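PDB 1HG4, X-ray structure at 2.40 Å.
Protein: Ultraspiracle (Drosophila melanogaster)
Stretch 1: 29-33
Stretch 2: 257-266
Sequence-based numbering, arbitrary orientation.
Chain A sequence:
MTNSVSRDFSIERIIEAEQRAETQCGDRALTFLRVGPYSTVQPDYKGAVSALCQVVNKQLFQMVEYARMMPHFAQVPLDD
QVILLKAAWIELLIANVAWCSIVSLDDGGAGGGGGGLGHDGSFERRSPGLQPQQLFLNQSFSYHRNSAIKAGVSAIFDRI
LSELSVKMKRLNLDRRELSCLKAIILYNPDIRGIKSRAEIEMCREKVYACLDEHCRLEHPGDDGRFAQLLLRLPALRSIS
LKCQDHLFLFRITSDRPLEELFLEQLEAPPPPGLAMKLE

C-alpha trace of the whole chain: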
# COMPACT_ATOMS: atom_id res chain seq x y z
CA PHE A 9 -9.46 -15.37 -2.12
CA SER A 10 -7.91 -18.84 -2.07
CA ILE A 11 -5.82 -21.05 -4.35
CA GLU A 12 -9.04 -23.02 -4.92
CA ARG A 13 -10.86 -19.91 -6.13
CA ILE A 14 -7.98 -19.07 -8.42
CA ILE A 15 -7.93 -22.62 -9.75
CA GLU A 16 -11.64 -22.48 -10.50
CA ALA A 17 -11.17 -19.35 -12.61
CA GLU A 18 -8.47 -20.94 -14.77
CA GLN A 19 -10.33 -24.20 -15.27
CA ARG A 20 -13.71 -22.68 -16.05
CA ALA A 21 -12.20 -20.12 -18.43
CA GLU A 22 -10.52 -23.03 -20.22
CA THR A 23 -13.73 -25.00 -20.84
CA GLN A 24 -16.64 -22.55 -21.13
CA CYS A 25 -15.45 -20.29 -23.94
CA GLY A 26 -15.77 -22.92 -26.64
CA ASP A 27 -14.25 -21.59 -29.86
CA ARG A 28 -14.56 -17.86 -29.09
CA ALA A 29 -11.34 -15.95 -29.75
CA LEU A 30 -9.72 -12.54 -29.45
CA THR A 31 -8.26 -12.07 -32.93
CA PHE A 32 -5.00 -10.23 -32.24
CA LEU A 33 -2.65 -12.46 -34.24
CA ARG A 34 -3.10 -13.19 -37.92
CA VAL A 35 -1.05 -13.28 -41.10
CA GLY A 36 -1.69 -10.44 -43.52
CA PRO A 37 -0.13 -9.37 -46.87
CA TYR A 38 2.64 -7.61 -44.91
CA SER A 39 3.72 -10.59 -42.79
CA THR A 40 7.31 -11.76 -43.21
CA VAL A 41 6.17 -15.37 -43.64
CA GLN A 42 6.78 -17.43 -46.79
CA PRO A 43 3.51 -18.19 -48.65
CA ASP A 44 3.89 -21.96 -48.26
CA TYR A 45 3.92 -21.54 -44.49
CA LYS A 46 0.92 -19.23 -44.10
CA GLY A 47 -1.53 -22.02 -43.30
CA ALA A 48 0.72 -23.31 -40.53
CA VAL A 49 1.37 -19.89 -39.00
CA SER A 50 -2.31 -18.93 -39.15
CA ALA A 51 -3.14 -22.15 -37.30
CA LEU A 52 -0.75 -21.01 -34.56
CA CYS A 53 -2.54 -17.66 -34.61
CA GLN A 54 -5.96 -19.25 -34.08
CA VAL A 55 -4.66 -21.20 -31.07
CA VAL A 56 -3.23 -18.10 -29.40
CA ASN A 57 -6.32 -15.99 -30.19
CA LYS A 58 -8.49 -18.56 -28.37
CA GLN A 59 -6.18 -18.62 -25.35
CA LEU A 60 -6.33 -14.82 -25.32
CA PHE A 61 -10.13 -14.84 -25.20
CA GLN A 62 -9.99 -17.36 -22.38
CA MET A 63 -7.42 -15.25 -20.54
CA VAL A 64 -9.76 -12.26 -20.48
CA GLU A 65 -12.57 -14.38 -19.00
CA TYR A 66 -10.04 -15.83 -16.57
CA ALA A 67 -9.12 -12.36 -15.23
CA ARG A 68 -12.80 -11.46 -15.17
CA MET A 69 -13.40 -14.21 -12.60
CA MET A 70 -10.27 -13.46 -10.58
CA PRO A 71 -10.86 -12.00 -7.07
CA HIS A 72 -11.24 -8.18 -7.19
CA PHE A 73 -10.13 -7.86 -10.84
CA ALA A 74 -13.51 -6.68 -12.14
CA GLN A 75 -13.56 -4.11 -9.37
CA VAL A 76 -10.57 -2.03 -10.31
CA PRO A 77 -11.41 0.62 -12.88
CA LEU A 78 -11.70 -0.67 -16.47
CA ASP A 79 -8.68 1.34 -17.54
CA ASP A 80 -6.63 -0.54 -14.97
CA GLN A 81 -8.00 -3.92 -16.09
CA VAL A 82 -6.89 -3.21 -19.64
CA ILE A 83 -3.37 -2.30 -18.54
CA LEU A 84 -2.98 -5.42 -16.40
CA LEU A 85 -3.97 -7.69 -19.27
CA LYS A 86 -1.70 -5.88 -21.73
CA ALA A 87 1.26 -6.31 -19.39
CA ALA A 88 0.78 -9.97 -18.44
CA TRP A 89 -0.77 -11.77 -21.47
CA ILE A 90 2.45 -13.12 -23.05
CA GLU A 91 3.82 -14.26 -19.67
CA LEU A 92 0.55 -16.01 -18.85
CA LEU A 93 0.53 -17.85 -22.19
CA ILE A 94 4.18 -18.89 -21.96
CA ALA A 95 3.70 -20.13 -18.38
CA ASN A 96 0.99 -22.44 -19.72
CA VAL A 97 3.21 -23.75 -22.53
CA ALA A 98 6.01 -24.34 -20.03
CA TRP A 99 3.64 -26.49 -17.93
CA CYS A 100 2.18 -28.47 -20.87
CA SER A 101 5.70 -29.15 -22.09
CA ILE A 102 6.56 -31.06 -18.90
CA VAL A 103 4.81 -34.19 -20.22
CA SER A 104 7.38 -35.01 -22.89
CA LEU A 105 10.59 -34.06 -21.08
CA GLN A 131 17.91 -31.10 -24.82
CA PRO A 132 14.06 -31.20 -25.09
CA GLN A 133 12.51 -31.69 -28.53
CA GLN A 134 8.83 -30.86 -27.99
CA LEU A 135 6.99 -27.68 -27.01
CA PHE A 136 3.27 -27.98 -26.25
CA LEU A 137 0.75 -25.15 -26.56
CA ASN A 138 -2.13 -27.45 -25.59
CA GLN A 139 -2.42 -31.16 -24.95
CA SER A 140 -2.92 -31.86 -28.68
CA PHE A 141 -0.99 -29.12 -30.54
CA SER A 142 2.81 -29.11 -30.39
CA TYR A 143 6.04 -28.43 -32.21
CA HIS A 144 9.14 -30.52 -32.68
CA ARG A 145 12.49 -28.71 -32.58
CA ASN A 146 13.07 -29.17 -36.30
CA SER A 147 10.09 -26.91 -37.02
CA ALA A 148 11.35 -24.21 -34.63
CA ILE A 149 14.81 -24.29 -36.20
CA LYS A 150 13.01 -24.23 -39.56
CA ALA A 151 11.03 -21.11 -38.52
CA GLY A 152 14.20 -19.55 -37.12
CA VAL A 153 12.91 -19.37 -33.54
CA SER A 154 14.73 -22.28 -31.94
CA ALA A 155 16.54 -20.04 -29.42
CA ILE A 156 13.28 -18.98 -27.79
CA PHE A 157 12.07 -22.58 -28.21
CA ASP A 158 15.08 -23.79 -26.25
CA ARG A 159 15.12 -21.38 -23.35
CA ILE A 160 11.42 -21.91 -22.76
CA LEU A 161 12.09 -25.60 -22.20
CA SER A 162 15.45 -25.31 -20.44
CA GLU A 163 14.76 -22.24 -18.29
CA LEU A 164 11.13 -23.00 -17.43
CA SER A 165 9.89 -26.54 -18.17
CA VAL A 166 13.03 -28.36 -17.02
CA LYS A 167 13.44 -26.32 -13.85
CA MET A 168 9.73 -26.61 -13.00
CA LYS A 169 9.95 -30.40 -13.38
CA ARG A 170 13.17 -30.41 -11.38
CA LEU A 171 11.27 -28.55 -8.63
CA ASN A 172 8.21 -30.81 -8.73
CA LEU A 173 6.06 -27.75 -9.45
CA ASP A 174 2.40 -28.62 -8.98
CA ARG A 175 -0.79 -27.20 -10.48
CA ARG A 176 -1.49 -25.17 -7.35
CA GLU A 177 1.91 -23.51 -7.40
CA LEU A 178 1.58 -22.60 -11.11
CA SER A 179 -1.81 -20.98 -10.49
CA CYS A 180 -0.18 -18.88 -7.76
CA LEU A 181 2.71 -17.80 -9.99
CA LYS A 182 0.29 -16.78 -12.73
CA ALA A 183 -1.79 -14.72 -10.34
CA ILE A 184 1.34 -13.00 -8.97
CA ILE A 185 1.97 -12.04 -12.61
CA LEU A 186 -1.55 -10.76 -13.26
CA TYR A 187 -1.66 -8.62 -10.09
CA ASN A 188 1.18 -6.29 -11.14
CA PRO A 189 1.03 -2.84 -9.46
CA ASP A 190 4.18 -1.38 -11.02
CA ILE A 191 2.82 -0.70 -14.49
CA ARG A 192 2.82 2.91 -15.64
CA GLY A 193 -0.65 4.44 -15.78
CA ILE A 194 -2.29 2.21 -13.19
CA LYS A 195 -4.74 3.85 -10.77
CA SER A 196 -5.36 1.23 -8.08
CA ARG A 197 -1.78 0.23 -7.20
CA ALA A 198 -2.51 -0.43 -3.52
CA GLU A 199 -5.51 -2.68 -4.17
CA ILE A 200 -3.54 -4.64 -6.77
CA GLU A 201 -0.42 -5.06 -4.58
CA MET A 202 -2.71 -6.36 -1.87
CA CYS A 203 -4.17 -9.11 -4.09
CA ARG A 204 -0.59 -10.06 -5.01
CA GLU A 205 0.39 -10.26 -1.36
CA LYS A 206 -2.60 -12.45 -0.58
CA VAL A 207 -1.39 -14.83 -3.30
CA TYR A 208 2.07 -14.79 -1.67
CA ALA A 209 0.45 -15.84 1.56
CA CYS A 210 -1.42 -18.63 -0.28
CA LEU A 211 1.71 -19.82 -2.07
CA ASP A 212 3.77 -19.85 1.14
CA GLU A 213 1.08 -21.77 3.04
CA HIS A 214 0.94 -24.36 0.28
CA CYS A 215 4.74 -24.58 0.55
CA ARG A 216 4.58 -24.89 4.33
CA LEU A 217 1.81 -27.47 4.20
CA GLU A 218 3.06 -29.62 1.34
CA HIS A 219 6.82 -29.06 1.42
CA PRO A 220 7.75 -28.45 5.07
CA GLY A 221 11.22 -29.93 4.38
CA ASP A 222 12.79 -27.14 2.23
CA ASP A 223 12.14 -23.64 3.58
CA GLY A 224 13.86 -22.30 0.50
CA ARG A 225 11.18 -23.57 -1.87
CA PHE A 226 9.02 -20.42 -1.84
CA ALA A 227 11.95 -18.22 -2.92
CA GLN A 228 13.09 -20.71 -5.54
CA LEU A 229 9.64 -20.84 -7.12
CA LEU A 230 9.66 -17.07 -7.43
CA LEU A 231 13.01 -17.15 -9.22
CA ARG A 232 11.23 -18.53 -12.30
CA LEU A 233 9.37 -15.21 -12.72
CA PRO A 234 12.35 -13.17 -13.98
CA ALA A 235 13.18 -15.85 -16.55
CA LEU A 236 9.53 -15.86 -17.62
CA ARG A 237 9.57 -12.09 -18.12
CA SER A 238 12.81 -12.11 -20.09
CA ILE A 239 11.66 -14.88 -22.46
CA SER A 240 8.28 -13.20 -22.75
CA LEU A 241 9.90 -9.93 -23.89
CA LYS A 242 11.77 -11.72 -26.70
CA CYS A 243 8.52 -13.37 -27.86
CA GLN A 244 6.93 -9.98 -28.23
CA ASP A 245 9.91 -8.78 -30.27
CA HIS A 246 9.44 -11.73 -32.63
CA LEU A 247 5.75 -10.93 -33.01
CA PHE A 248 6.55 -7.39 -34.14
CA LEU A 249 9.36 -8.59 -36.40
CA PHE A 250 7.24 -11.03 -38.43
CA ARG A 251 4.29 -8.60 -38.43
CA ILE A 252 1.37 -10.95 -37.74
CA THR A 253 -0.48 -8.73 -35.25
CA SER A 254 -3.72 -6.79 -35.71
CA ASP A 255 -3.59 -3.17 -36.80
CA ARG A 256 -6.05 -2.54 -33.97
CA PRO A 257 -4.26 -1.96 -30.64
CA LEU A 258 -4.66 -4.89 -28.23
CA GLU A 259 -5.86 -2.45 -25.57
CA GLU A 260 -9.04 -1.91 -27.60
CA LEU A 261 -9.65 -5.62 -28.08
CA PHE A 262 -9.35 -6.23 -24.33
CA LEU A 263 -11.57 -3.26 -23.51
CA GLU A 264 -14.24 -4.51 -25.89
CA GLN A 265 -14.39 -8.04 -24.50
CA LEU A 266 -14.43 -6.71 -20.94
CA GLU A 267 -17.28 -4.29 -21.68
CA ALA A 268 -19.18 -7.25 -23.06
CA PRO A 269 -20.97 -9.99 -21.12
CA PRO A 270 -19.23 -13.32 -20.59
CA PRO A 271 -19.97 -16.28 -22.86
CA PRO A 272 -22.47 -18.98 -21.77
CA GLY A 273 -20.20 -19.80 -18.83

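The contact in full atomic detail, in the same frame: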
# COMPACT_ATOMS: atom_id res chain seq x y z
N ALA A 29 -12.72 -16.38 -29.72
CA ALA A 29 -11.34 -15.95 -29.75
C ALA A 29 -11.18 -14.46 -29.90
O ALA A 29 -12.02 -13.78 -30.49
CB ALA A 29 -10.61 -16.66 -30.90
N LEU A 30 -10.08 -13.95 -29.36
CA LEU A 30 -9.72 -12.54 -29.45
C LEU A 30 -8.71 -12.56 -30.61
O LEU A 30 -7.58 -13.04 -30.46
CB LEU A 30 -9.04 -12.09 -28.14
CG LEU A 30 -8.53 -10.67 -27.90
CD1 LEU A 30 -8.44 -9.91 -29.20
CD2 LEU A 30 -9.45 -9.97 -26.93
N THR A 31 -9.13 -12.06 -31.76
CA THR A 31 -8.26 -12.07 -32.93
C THR A 31 -7.20 -10.96 -32.95
O THR A 31 -7.40 -9.91 -33.56
CB THR A 31 -9.09 -12.00 -34.23
OG1 THR A 31 -9.80 -10.76 -34.26
CG2 THR A 31 -10.11 -13.13 -34.28
N PHE A 32 -6.08 -11.19 -32.27
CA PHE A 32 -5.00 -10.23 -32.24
C PHE A 32 -3.92 -10.65 -33.25
O PHE A 32 -3.33 -9.81 -33.95
CB PHE A 32 -4.39 -10.15 -30.84
CG PHE A 32 -3.29 -9.12 -30.72
CD1 PHE A 32 -3.49 -7.83 -31.16
CD2 PHE A 32 -2.07 -9.46 -30.16
CE1 PHE A 32 -2.47 -6.88 -31.06
CE2 PHE A 32 -1.05 -8.52 -30.06
CZ PHE A 32 -1.25 -7.23 -30.50
N LEU A 33 -3.65 -11.95 -33.32
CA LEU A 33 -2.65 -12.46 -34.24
C LEU A 33 -3.34 -12.90 -35.51
O LEU A 33 -4.49 -13.33 -35.50
CB LEU A 33 -1.90 -13.64 -33.63
CG LEU A 33 -0.83 -13.38 -32.58
CD1 LEU A 33 -1.39 -12.58 -31.45
CD2 LEU A 33 -0.30 -14.70 -32.06
N PRO A 257 -5.04 -1.79 -31.87
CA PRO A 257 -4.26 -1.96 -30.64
C PRO A 257 -4.95 -2.93 -29.68
O PRO A 257 -6.15 -2.83 -29.43
CB PRO A 257 -4.18 -0.55 -30.08
CG PRO A 257 -5.48 0.06 -30.54
CD PRO A 257 -5.58 -0.43 -31.96
N LEU A 258 -4.17 -3.87 -29.15
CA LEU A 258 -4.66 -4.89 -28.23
C LEU A 258 -5.51 -4.29 -27.12
O LEU A 258 -6.50 -4.89 -26.70
CB LEU A 258 -3.48 -5.68 -27.66
CG LEU A 258 -3.71 -6.93 -26.81
CD1 LEU A 258 -4.52 -7.98 -27.56
CD2 LEU A 258 -2.35 -7.50 -26.41
N GLU A 259 -5.11 -3.12 -26.63
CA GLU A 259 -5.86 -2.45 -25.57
C GLU A 259 -7.35 -2.40 -25.91
O GLU A 259 -8.20 -2.72 -25.08
CB GLU A 259 -5.38 -1.01 -25.36
CG GLU A 259 -4.02 -0.85 -24.71
CD GLU A 259 -2.89 -1.30 -25.60
OE1 GLU A 259 -2.99 -1.12 -26.84
OE2 GLU A 259 -1.88 -1.81 -25.06
N GLU A 260 -7.66 -2.01 -27.15
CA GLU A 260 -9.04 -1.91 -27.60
C GLU A 260 -9.74 -3.26 -27.57
O GLU A 260 -10.88 -3.35 -27.12
CB GLU A 260 -9.10 -1.34 -29.02
CG GLU A 260 -8.94 0.16 -29.10
CD GLU A 260 -8.95 0.66 -30.54
OE1 GLU A 260 -9.83 0.21 -31.32
OE2 GLU A 260 -8.09 1.50 -30.88
N LEU A 261 -9.06 -4.29 -28.05
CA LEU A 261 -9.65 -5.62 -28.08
C LEU A 261 -10.00 -6.11 -26.68
O LEU A 261 -11.05 -6.71 -26.47
CB LEU A 261 -8.70 -6.59 -28.79
CG LEU A 261 -8.43 -6.38 -30.29
CD1 LEU A 261 -7.91 -4.98 -30.55
CD2 LEU A 261 -7.40 -7.38 -30.77
N PHE A 262 -9.12 -5.84 -25.72
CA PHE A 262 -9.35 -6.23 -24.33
C PHE A 262 -10.54 -5.45 -23.76
O PHE A 262 -11.44 -6.00 -23.12
CB PHE A 262 -8.11 -5.94 -23.47
CG PHE A 262 -7.02 -6.96 -23.59
CD1 PHE A 262 -7.31 -8.29 -23.87
CD2 PHE A 262 -5.69 -6.58 -23.39
CE1 PHE A 262 -6.29 -9.25 -23.94
CE2 PHE A 262 -4.65 -7.53 -23.46
CZ PHE A 262 -4.95 -8.86 -23.73
N LEU A 263 -10.52 -4.15 -23.99
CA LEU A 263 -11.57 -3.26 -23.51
C LEU A 263 -12.94 -3.71 -24.02
O LEU A 263 -13.92 -3.70 -23.27
CB LEU A 263 -11.31 -1.83 -23.98
CG LEU A 263 -11.61 -0.69 -23.02
CD1 LEU A 263 -11.46 0.63 -23.77
CD2 LEU A 263 -13.00 -0.82 -22.45
N GLU A 264 -12.99 -4.09 -25.29
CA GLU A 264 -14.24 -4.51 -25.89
C GLU A 264 -14.77 -5.81 -25.34
O GLU A 264 -15.99 -5.95 -25.14
CB GLU A 264 -14.08 -4.58 -27.42
CG GLU A 264 -13.51 -3.27 -28.00
CD GLU A 264 -13.49 -3.24 -29.52
OE1 GLU A 264 -13.13 -4.28 -30.14
OE2 GLU A 264 -13.81 -2.17 -30.10
N GLN A 265 -13.90 -6.78 -25.06
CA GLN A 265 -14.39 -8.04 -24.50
C GLN A 265 -14.83 -7.80 -23.07
O GLN A 265 -15.85 -8.34 -22.63
CB GLN A 265 -13.32 -9.13 -24.54
CG GLN A 265 -13.90 -10.52 -24.27
CD GLN A 265 -12.87 -11.64 -24.36
OE1 GLN A 265 -11.99 -11.61 -25.21
NE2 GLN A 265 -13.01 -12.65 -23.51
N LEU A 266 -14.07 -6.99 -22.33
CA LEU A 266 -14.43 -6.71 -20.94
C LEU A 266 -15.78 -6.02 -20.84
O LEU A 266 -16.60 -6.39 -20.00
CB LEU A 266 -13.34 -5.86 -20.27
CG LEU A 266 -12.09 -6.63 -19.88
CD1 LEU A 266 -11.00 -5.69 -19.42
CD2 LEU A 266 -12.43 -7.64 -18.80

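A short irregular segment lays two apolar side chains, Leu-30 and Phe-32, against one side of a C-terminal helix, in a small contact made by packing alone, with no hydrogen bond passing between the stretches. Together the two sides bury 330 Å², and the touching residues lie at least 226 positions apart in sequence, so the contact ties distant parts of the chain together. Residues 29-33 form neither helix nor strand. Their CA-to-CB bonds point away from the helix at Ala-29 and Thr-31 and toward it at Leu-30 and Phe-32, which lets the side chains of Leu-30 and Phe-32, but not those of Ala-29 and Thr-31, reach the helix. A weak hydrogen bond from Phe-32 N to Leu-30 O (3.0 Å) spans the turn of backbone between the two packing residues.

The helix runs from 258 to 266, with Pro-257 at the N-cap position. Hydrogen bonds such as Phe-262 N to Leu-258 O (3.0 Å) and Gln-265 N to Leu-261 O (3.2 Å) space its side chains by turns, so that Leu-258, Leu-261, Phe-262 and Gln-265 can all reach the segment. Leu-261 is the hub. Its CA-to-CB bond points toward the segment, and its CD2 meets Leu-30 CD1 at 3.2 Å, a tight approach for two methyl groups, as well as Phe-32 CD1 at 4.0 Å and the backbone atom Thr-31 O at 3.8 Å. One methyl thus touches three consecutive residues.

Leu-30 is buried and gives up the largest area, 95 Å², to the other stretch. With chi1 at 180° (t) and chi2 off the usual wells at -15°, both its methyls lie against Leu-261, and CD2 also lies 4.1 Å from Phe-262 CD1 and 3.5 Å from Gln-265 OE1. A branched leucine suits this place because its fork can serve several partners at once. The CA-to-CB bond of Phe-262 points sideways to the segment, but the end of its side chain comes nearer and reaches Leu-30. Gln-265 meets the leucine by van der Waals contact, while its NE2 is hydrogen-bonded elsewhere in the structure, so the NH2 end of this buried side chain has a partner.

Phe-32, also t at chi1, offers a flat ring to Leu-258. The Leu-258 CD1 methyl sits over one face, 3.8 Å from the ring centroid and 20° off the normal, a CH-pi contact whose closest atom pair is CD1 to Phe-32 CG at 3.6 Å.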